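Local coordinates for cell division protein FtsI/penicillin binding protein 2 (Legionella pneumophila subsp. pneumophila ATCC 43290, PDB 4ZTK), which probably catalyses D,D-transpeptidation, cross-linking peptidoglycan peptides at the division septum, as FtsI-type penicillin-binding proteins do, at residues Thr156-Asp161 against Tyr196-Asn201; Arg152-Glu157 against Ser211-Glu216. All coordinates share one frame; numbering follows the deposited sequence.

Contact 1. Residues Thr156-Asp161 against Tyr196-Asn201; sequences TEFGFD and YAILAN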
loop_
_atom_site.group_PDB
_atom_site.type_symbol
_atom_site.label_atom_id
_atom_site.label_comp_id
_atom_site.label_asym_id
_atom_site.label_seq_id
_atom_site.Cartn_x
_atom_site.Cartn_y
_atom_site.Cartn_z
ATOM N N THR A 156 8.005 -10.907 -7.257
ATOM C CA THR A 156 7.649 -12.196 -6.681
ATOM C C THR A 156 8.326 -12.348 -5.323
ATOM O O THR A 156 7.706 -12.777 -4.352
ATOM C CB THR A 156 8.036 -13.364 -7.619
ATOM O OG1 THR A 156 7.177 -13.350 -8.766
ATOM C CG2 THR A 156 7.901 -14.719 -6.908
ATOM N N GLU A 157 9.594 -11.963 -5.261
ATOM C CA GLU A 157 10.339 -11.990 -4.008
ATOM C C GLU A 157 9.757 -11.069 -2.937
ATOM O O GLU A 157 9.942 -11.310 -1.744
ATOM C CB GLU A 157 11.810 -11.655 -4.257
ATOM C CG GLU A 157 12.561 -12.765 -4.971
ATOM C CD GLU A 157 14.003 -12.404 -5.267
ATOM O OE1 GLU A 157 14.692 -13.206 -5.932
ATOM O OE2 GLU A 157 14.449 -11.320 -4.837
ATOM N N PHE A 158 9.071 -10.008 -3.357
ATOM C CA PHE A 158 8.388 -9.115 -2.424
ATOM C C PHE A 158 7.035 -9.661 -1.957
ATOM O O PHE A 158 6.357 -9.032 -1.139
ATOM C CB PHE A 158 8.175 -7.728 -3.041
ATOM C CG PHE A 158 9.338 -6.794 -2.855
ATOM C CD1 PHE A 158 9.672 -6.326 -1.596
ATOM C CD2 PHE A 158 10.081 -6.367 -3.948
ATOM C CE1 PHE A 158 10.738 -5.456 -1.420
ATOM C CE2 PHE A 158 11.151 -5.495 -3.782
ATOM C CZ PHE A 158 11.481 -5.042 -2.516
ATOM N N GLY A 159 6.637 -10.812 -2.493
ATOM C CA GLY A 159 5.396 -11.444 -2.083
ATOM C C GLY A 159 4.238 -11.206 -3.037
ATOM O O GLY A 159 3.092 -11.508 -2.709
ATOM N N PHE A 160 4.528 -10.666 -4.218
ATOM C CA PHE A 160 3.485 -10.430 -5.210
ATOM C C PHE A 160 3.300 -11.615 -6.160
ATOM O O PHE A 160 4.267 -12.237 -6.602
ATOM C CB PHE A 160 3.764 -9.154 -6.014
ATOM C CG PHE A 160 3.651 -7.900 -5.208
ATOM C CD1 PHE A 160 2.413 -7.324 -4.973
ATOM C CD2 PHE A 160 4.778 -7.300 -4.670
ATOM C CE1 PHE A 160 2.299 -6.163 -4.221
ATOM C CE2 PHE A 160 4.674 -6.137 -3.914
ATOM C CZ PHE A 160 3.433 -5.569 -3.688
ATOM N N ASP A 161 2.044 -11.909 -6.471
ATOM C CA ASP A 161 1.697 -12.916 -7.464
ATOM C C ASP A 161 1.925 -12.357 -8.867
ATOM O O ASP A 161 1.140 -11.551 -9.354
ATOM C CB ASP A 161 0.229 -13.311 -7.289
ATOM C CG ASP A 161 -0.235 -14.367 -8.286
ATOM O OD1 ASP A 161 0.509 -14.733 -9.225
ATOM O OD2 ASP A 161 -1.378 -14.832 -8.118
ATOM N N TYR A 196 4.748 -4.504 2.166
ATOM C CA TYR A 196 5.224 -3.252 2.742
ATOM C C TYR A 196 6.061 -3.486 4.005
ATOM O O TYR A 196 6.981 -2.721 4.300
ATOM C CB TYR A 196 4.068 -2.274 2.993
ATOM C CG TYR A 196 3.808 -1.412 1.783
ATOM C CD1 TYR A 196 2.970 -1.843 0.768
ATOM C CD2 TYR A 196 4.437 -0.188 1.637
ATOM C CE1 TYR A 196 2.750 -1.064 -0.356
ATOM C CE2 TYR A 196 4.228 0.595 0.521
ATOM C CZ TYR A 196 3.386 0.149 -0.473
ATOM O OH TYR A 196 3.174 0.923 -1.587
ATOM N N ALA A 197 5.763 -4.561 4.725
ATOM C CA ALA A 197 6.535 -4.902 5.916
ATOM C C ALA A 197 7.993 -5.179 5.551
ATOM O O ALA A 197 8.900 -4.906 6.335
ATOM C CB ALA A 197 5.922 -6.092 6.638
ATOM N N ILE A 198 8.216 -5.702 4.351
ATOM C CA ILE A 198 9.573 -5.961 3.887
ATOM C C ILE A 198 10.367 -4.656 3.774
ATOM O O ILE A 198 11.515 -4.573 4.212
ATOM C CB ILE A 198 9.580 -6.722 2.549
ATOM C CG1 ILE A 198 8.969 -8.115 2.739
ATOM C CG2 ILE A 198 11.001 -6.829 2.002
ATOM C CD1 ILE A 198 8.933 -8.958 1.478
ATOM N N LEU A 199 9.740 -3.634 3.203
ATOM C CA LEU A 199 10.373 -2.326 3.087
ATOM C C LEU A 199 10.634 -1.726 4.462
ATOM O O LEU A 199 11.673 -1.108 4.689
ATOM C CB LEU A 199 9.503 -1.375 2.264
ATOM C CG LEU A 199 9.174 -1.802 0.832
ATOM C CD1 LEU A 199 8.216 -0.799 0.195
ATOM C CD2 LEU A 199 10.441 -1.947 -0.004
ATOM N N ALA A 200 9.689 -1.916 5.378
ATOM C CA ALA A 200 9.828 -1.408 6.733
ATOM C C ALA A 200 10.913 -2.169 7.488
ATOM O O ALA A 200 11.485 -1.656 8.446
ATOM C CB ALA A 200 8.498 -1.492 7.478
ATOM N N ASN A 201 11.199 -3.388 7.042
ATOM C CA ASN A 201 12.167 -4.255 7.703
ATOM C C ASN A 201 13.545 -4.114 7.057
ATOM O O ASN A 201 14.325 -5.067 7.016
ATOM C CB ASN A 201 11.684 -5.712 7.638
ATOM C CG ASN A 201 12.475 -6.644 8.541
ATOM O OD1 ASN A 201 13.061 -6.218 9.532
ATOM N ND2 ASN A 201 12.502 -7.927 8.189
#
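Ile198 keeps CG2 anti to its backbone N (chi1 -65° for the CG1 branch), which sets that methyl against the ring of Phe158, while CG1 and an extended chi2 of -180° carry CD1 on to the Phe158 main chain. Here the Schellman turn that closes helix 148-157 packs against the last turn of helix 189-200 in the transpeptidase domain. Phe158 CE1 makes the closest ring contacts, 3.7 Å from Ile198 CG2 and 3.8 Å from Leu199 CD2. Both methyls come at the ring obliquely, and the Leu199 side chain runs at about a right angle to that of Phe158. The ring is buried, with Phe85 of helix 83-92 as an edge-to-face partner. Gly159 supplies the positive phi (100°) of the Schellman motif, where a CB would be jammed against Phe158 O; Gly159 N bonds to Thr156 O at 2.9 Å. Between the two segments the side chains meet through carbon alone, yet the Phe158 carbonyl has a polar partner, since Ser195 OG bonds to it. The end of the isoleucine also rests on main-chain oxygens: Ile198 CD1 is 4.1 Å from Glu157 O and 3.7 Å from Phe158 O.

Contact 2. Residues Arg152-Glu157 against Ser211-Glu216; sequences RKKLTE and SAIISE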
loop_
_atom_site.group_PDB
_atom_site.type_symbol
_atom_site.label_atom_id
_atom_site.label_comp_id
_atom_site.label_asym_id
_atom_site.label_seq_id
_atom_site.Cartn_x
_atom_site.Cartn_y
_atom_site.Cartn_z
ATOM N N ARG A 152 9.393 -9.331 -12.806
ATOM C CA ARG A 152 8.641 -10.487 -12.324
ATOM C C ARG A 152 9.330 -11.176 -11.144
ATOM O O ARG A 152 8.683 -11.517 -10.158
ATOM C CB ARG A 152 8.392 -11.495 -13.445
ATOM C CG ARG A 152 7.320 -11.079 -14.435
ATOM C CD ARG A 152 6.869 -12.277 -15.260
ATOM N NE ARG A 152 6.243 -13.295 -14.423
ATOM C CZ ARG A 152 5.910 -14.510 -14.844
ATOM N NH1 ARG A 152 6.149 -14.868 -16.097
ATOM N NH2 ARG A 152 5.347 -15.370 -14.006
ATOM N N LYS A 153 10.641 -11.375 -11.252
ATOM C CA LYS A 153 11.401 -12.043 -10.200
ATOM C C LYS A 153 11.423 -11.238 -8.906
ATOM O O LYS A 153 11.140 -11.767 -7.830
ATOM C CB LYS A 153 12.831 -12.321 -10.661
ATOM C CG LYS A 153 13.768 -12.744 -9.538
ATOM C CD LYS A 153 15.123 -13.178 -10.080
ATOM C CE LYS A 153 16.100 -13.468 -8.952
ATOM N NZ LYS A 153 16.319 -12.268 -8.089
ATOM N N LYS A 154 11.760 -9.958 -9.009
ATOM C CA LYS A 154 11.895 -9.135 -7.815
ATOM C C LYS A 154 10.552 -8.894 -7.128
ATOM O O LYS A 154 10.471 -8.917 -5.901
ATOM C CB LYS A 154 12.617 -7.818 -8.119
ATOM C CG LYS A 154 12.943 -6.990 -6.877
ATOM C CD LYS A 154 13.812 -7.766 -5.894
ATOM C CE LYS A 154 15.152 -8.134 -6.504
ATOM N NZ LYS A 154 15.926 -9.030 -5.605
ATOM N N LEU A 155 9.494 -8.682 -7.907
ATOM C CA LEU A 155 8.176 -8.480 -7.303
ATOM C C LEU A 155 7.653 -9.770 -6.666
ATOM O O LEU A 155 6.954 -9.730 -5.651
ATOM C CB LEU A 155 7.169 -7.913 -8.306
ATOM C CG LEU A 155 6.977 -6.396 -8.191
ATOM C CD1 LEU A 155 8.280 -5.654 -8.468
ATOM C CD2 LEU A 155 5.868 -5.909 -9.112
ATOM N N THR A 156 8.005 -10.907 -7.257
ATOM C CA THR A 156 7.649 -12.196 -6.681
ATOM C C THR A 156 8.326 -12.348 -5.323
ATOM O O THR A 156 7.706 -12.777 -4.352
ATOM C CB THR A 156 8.036 -13.364 -7.619
ATOM O OG1 THR A 156 7.177 -13.350 -8.766
ATOM C CG2 THR A 156 7.901 -14.719 -6.908
ATOM N N GLU A 157 9.594 -11.963 -5.261
ATOM C CA GLU A 157 10.339 -11.990 -4.008
ATOM C C GLU A 157 9.757 -11.069 -2.937
ATOM O O GLU A 157 9.942 -11.310 -1.744
ATOM C CB GLU A 157 11.810 -11.655 -4.257
ATOM C CG GLU A 157 12.561 -12.765 -4.971
ATOM C CD GLU A 157 14.003 -12.404 -5.267
ATOM O OE1 GLU A 157 14.692 -13.206 -5.932
ATOM O OE2 GLU A 157 14.449 -11.320 -4.837
ATOM N N SER A 211 16.202 -12.709 4.798
ATOM C CA SER A 211 17.106 -12.481 3.679
ATOM C C SER A 211 16.878 -11.093 3.094
ATOM O O SER A 211 15.754 -10.600 3.073
ATOM C CB SER A 211 16.893 -13.539 2.597
ATOM O OG SER A 211 17.214 -14.832 3.081
ATOM N N ALA A 212 17.951 -10.469 2.618
ATOM C CA ALA A 212 17.851 -9.169 1.972
ATOM C C ALA A 212 17.234 -9.314 0.588
ATOM O O ALA A 212 17.814 -9.948 -0.291
ATOM C CB ALA A 212 19.223 -8.515 1.877
ATOM N N ILE A 213 16.051 -8.737 0.403
ATOM C CA ILE A 213 15.393 -8.737 -0.899
ATOM C C ILE A 213 16.001 -7.658 -1.789
ATOM O O ILE A 213 16.207 -7.868 -2.983
ATOM C CB ILE A 213 13.873 -8.520 -0.764
ATOM C CG1 ILE A 213 13.264 -9.623 0.099
ATOM C CG2 ILE A 213 13.208 -8.499 -2.131
ATOM C CD1 ILE A 213 13.619 -11.024 -0.373
ATOM N N ILE A 214 16.289 -6.503 -1.200
ATOM C CA ILE A 214 17.015 -5.453 -1.904
ATOM C C ILE A 214 18.185 -4.956 -1.061
ATOM O O ILE A 214 18.209 -5.150 0.155
ATOM C CB ILE A 214 16.100 -4.271 -2.290
ATOM C CG1 ILE A 214 15.376 -3.721 -1.060
ATOM C CG2 ILE A 214 15.104 -4.699 -3.355
ATOM C CD1 ILE A 214 14.579 -2.430 -1.337
ATOM N N SER A 215 19.154 -4.319 -1.710
ATOM C CA SER A 215 20.354 -3.833 -1.027
ATOM C C SER A 215 20.034 -2.746 -0.008
ATOM O O SER A 215 18.928 -2.202 0.010
ATOM C CB SER A 215 21.351 -3.277 -2.042
ATOM O OG SER A 215 20.861 -2.067 -2.603
ATOM N N GLU A 216 21.012 -2.428 0.836
ATOM C CA GLU A 216 20.853 -1.365 1.821
ATOM C C GLU A 216 20.679 -0.023 1.125
ATOM O O GLU A 216 19.844 0.788 1.525
ATOM C CB GLU A 216 22.055 -1.311 2.760
ATOM C CG GLU A 216 22.210 -2.536 3.639
ATOM C CD GLU A 216 23.356 -2.402 4.621
ATOM O OE1 GLU A 216 24.080 -1.385 4.558
ATOM O OE2 GLU A 216 23.534 -3.314 5.457
#
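A salt-bridge network on the last turns of helix 148-157, made by Lys153, Lys154 and Glu157, meets the loop that leads from strand 211-212 into helix 216-231. Lys154 reaches across: its NZ donates to Ile213 O at 2.9 Å, lying in the carbonyl plane with a C=O...N angle of 159°. The lysine chain starts with CG anti to the backbone N (chi1 -173°) and then bends at chi2 and chi3, a kinked path that returns the ammonium to its own helix as well, where Lys154 NZ is 2.8 Å from Glu157 OE2, on the syn side but tilted out of the carboxylate plane. Lys153 NZ takes the other oxygen, approaching Glu157 OE1 at 2.9 Å from above the carboxylate plane. Van der Waals contacts accompany these bonds. The Lys154 and Ile213 side chains run antiparallel alongside each other, with Lys154 CD 3.9 Å from Ile213 CG2, and the same methyl stands 4.1 Å from Glu157 CB. The CD1 end of Ile213 turns toward the helix terminus, 3.9 Å from Glu157 O. Ile214 adds a looser touch, its CG2 facing Lys154 CD. Ala89 of helix 83-92 also touches the Lys154 side chain, and backbone bonding of Ile213 with Gly203 ties the loop to the hairpin. Lys154 thus serves two acceptors with a single ammonium, one charged and one neutral. The carboxylate, gripped at both oxygens, would probably favour its ionised form and steady the ammonium that holds the loop carbonyl.

The contacts lie about 8 Å apart between centres, on the same side of the chain's centre, and share Thr156 and Glu157 at the end of helix 148-157. Along the chain that helix comes first, then the last turn of helix 189-200, then the loop after strand 211-212. Contact 1 is the more buried, contact 2 the more peripheral and polar. They join directly: Phe158 CZ lies 3.7 Å from Ile214 CG2, and Ile198 CG2 lies 4.1 Å from Ile213 CG1. One helix end therefore gathers two later parts of the transpeptidase domain, one packed toward its five-stranded sheet and the other leading into helix 216-231.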